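Local atomic coordinates of RNA 2'-o-ribose methyltransferase (Thermus thermophilus, PDB entry 1IPA), a protein that probably methylates the 2'-hydroxyl of a ribose in RNA, using an active site built on a deep trefoil knot. Residues 138-143 and 252-257. Sequence-based numbering, arbitrary orientation.
Sequences DAAGAE and LLLYEA
Ala140, near the C-terminal end of helix 127-140, sets its methyl group between Leu254 and Tyr255 of helix 246-261, and apolar contact carries nearly everything here. Its CB lies 3.4 Å from CB of Leu254 and 3.9 Å from CE1 of Tyr255. A side chain of one carbon suits this place, because the CA atoms of Ala140 and Tyr255 are only 5.4 Å apart. Leu254 holds CG anti to its carbonyl carbon (chi1 -60°), and its CD1 branch reaches the methyl of Ala142, with 4.4 Å between CD1 and CB. Tyr255 leans over the exposed flank of the helix end; its OH comes 3.3 Å from CB of Ala139, so the side chain runs past two successive alanines, with its ring oblique to the methyl of Ala140.

The helix on the 138-143 side ends in a tight backbone turn. Gly141, with phi 98°, is the C' residue of a Schellman motif: Ala142 N bonds to Ala137 O, and Gly141 N bonds weakly to Asp138 O. Glycine fits because a CB at these backbone angles would jam against the carbonyl O of Ala140, and the chain can then turn toward strand 144-148.

A branched apolar side chain suits the buried position of Leu254, which also packs on Ala137, on Leu117 and Leu119 of strand 117-122, and on Ile212 of strand 210-214, so the two helices meet above neighbouring strands of the parallel sheet in the Rossmann-like methyltransferase domain.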
loop_
_atom_site.group_PDB
_atom_site.type_symbol
_atom_site.label_atom_id
_atom_site.label_comp_id
_atom_site.label_asym_id
_atom_site.label_seq_id
_atom_site.Cartn_x
_atom_site.Cartn_y
_atom_site.Cartn_z
ATOM N N ASP A 138 -4.339 -4.244 -5.645
ATOM C CA ASP A 138 -5.759 -4.131 -5.330
ATOM C C ASP A 138 -6.596 -4.080 -6.610
ATOM O O ASP A 138 -7.627 -4.745 -6.720
ATOM C CB ASP A 138 -6.018 -2.868 -4.506
ATOM C CG ASP A 138 -7.493 -2.511 -4.436
ATOM O OD1 ASP A 138 -8.204 -3.040 -3.555
ATOM O OD2 ASP A 138 -7.946 -1.706 -5.279
ATOM N N ALA A 139 -6.142 -3.282 -7.570
ATOM C CA ALA A 139 -6.844 -3.125 -8.833
ATOM C C ALA A 139 -6.942 -4.445 -9.593
ATOM O O ALA A 139 -7.980 -4.763 -10.175
ATOM C CB ALA A 139 -6.145 -2.080 -9.685
ATOM N N ALA A 140 -5.854 -5.208 -9.579
ATOM C CA ALA A 140 -5.805 -6.487 -10.276
ATOM C C ALA A 140 -6.614 -7.555 -9.554
ATOM O O ALA A 140 -6.988 -8.562 -10.147
ATOM C CB ALA A 140 -4.357 -6.940 -10.428
ATOM N N GLY A 141 -6.872 -7.336 -8.272
ATOM C CA GLY A 141 -7.651 -8.296 -7.508
ATOM C C GLY A 141 -6.853 -9.275 -6.667
ATOM O O GLY A 141 -7.373 -10.305 -6.260
ATOM N N ALA A 142 -5.589 -8.968 -6.409
ATOM C CA ALA A 142 -4.777 -9.857 -5.602
ATOM C C ALA A 142 -5.466 -10.112 -4.266
ATOM O O ALA A 142 -6.181 -9.252 -3.745
ATOM C CB ALA A 142 -3.421 -9.246 -5.370
ATOM N N GLU A 143 -5.244 -11.297 -3.718
ATOM C CA GLU A 143 -5.823 -11.665 -2.436
ATOM C C GLU A 143 -4.922 -11.177 -1.303
ATOM O O GLU A 143 -5.378 -10.914 -0.191
ATOM C CB GLU A 143 -5.978 -13.185 -2.356
ATOM C CG GLU A 143 -6.810 -13.661 -1.184
ATOM C CD GLU A 143 -6.955 -15.162 -1.157
ATOM O OE1 GLU A 143 -7.599 -15.713 -2.067
ATOM O OE2 GLU A 143 -6.416 -15.797 -0.231
ATOM N N LEU A 252 1.380 -5.339 -14.359
ATOM C CA LEU A 252 1.502 -6.152 -15.560
ATOM C C LEU A 252 1.294 -7.636 -15.261
ATOM O O LEU A 252 0.430 -8.276 -15.840
ATOM C CB LEU A 252 2.879 -5.936 -16.199
ATOM C CG LEU A 252 3.076 -4.541 -16.803
ATOM C CD1 LEU A 252 4.530 -4.331 -17.219
ATOM C CD2 LEU A 252 2.145 -4.389 -18.000
ATOM N N LEU A 253 2.093 -8.172 -14.349
ATOM C CA LEU A 253 2.005 -9.575 -13.968
ATOM C C LEU A 253 0.632 -9.936 -13.408
ATOM O O LEU A 253 0.058 -10.952 -13.774
ATOM C CB LEU A 253 3.075 -9.889 -12.921
ATOM C CG LEU A 253 4.499 -9.562 -13.369
ATOM C CD1 LEU A 253 5.390 -9.418 -12.159
ATOM C CD2 LEU A 253 5.002 -10.644 -14.317
ATOM N N LEU A 254 0.103 -9.093 -12.530
ATOM C CA LEU A 254 -1.192 -9.360 -11.920
ATOM C C LEU A 254 -2.371 -9.232 -12.890
ATOM O O LEU A 254 -3.343 -9.997 -12.786
ATOM C CB LEU A 254 -1.382 -8.471 -10.686
ATOM C CG LEU A 254 -0.309 -8.709 -9.611
ATOM C CD1 LEU A 254 -0.588 -7.854 -8.390
ATOM C CD2 LEU A 254 -0.281 -10.182 -9.227
ATOM N N TYR A 255 -2.300 -8.289 -13.830
ATOM C CA TYR A 255 -3.376 -8.156 -14.805
ATOM C C TYR A 255 -3.359 -9.305 -15.798
ATOM O O TYR A 255 -4.392 -9.676 -16.324
ATOM C CB TYR A 255 -3.309 -6.818 -15.548
ATOM C CG TYR A 255 -4.164 -5.774 -14.875
ATOM C CD1 TYR A 255 -3.685 -5.052 -13.776
ATOM C CD2 TYR A 255 -5.483 -5.568 -15.275
ATOM C CE1 TYR A 255 -4.500 -4.159 -13.091
ATOM C CE2 TYR A 255 -6.305 -4.674 -14.597
ATOM C CZ TYR A 255 -5.808 -3.977 -13.508
ATOM O OH TYR A 255 -6.617 -3.098 -12.833
ATOM N N GLU A 256 -2.182 -9.864 -16.052
ATOM C CA GLU A 256 -2.059 -11.001 -16.957
ATOM C C GLU A 256 -2.673 -12.222 -16.272
ATOM O O GLU A 256 -3.184 -13.126 -16.930
ATOM C CB GLU A 256 -0.586 -11.280 -17.286
ATOM C CG GLU A 256 -0.327 -12.692 -17.876
ATOM C CD GLU A 256 -1.053 -12.959 -19.207
ATOM O OE1 GLU A 256 -1.052 -14.128 -19.656
ATOM O OE2 GLU A 256 -1.614 -12.013 -19.806
ATOM N N ALA A 257 -2.601 -12.250 -14.945
ATOM C CA ALA A 257 -3.179 -13.355 -14.182
ATOM C C ALA A 257 -4.692 -13.220 -14.289
ATOM O O ALA A 257 -5.399 -14.197 -14.487
ATOM C CB ALA A 257 -2.748 -13.278 -12.736
#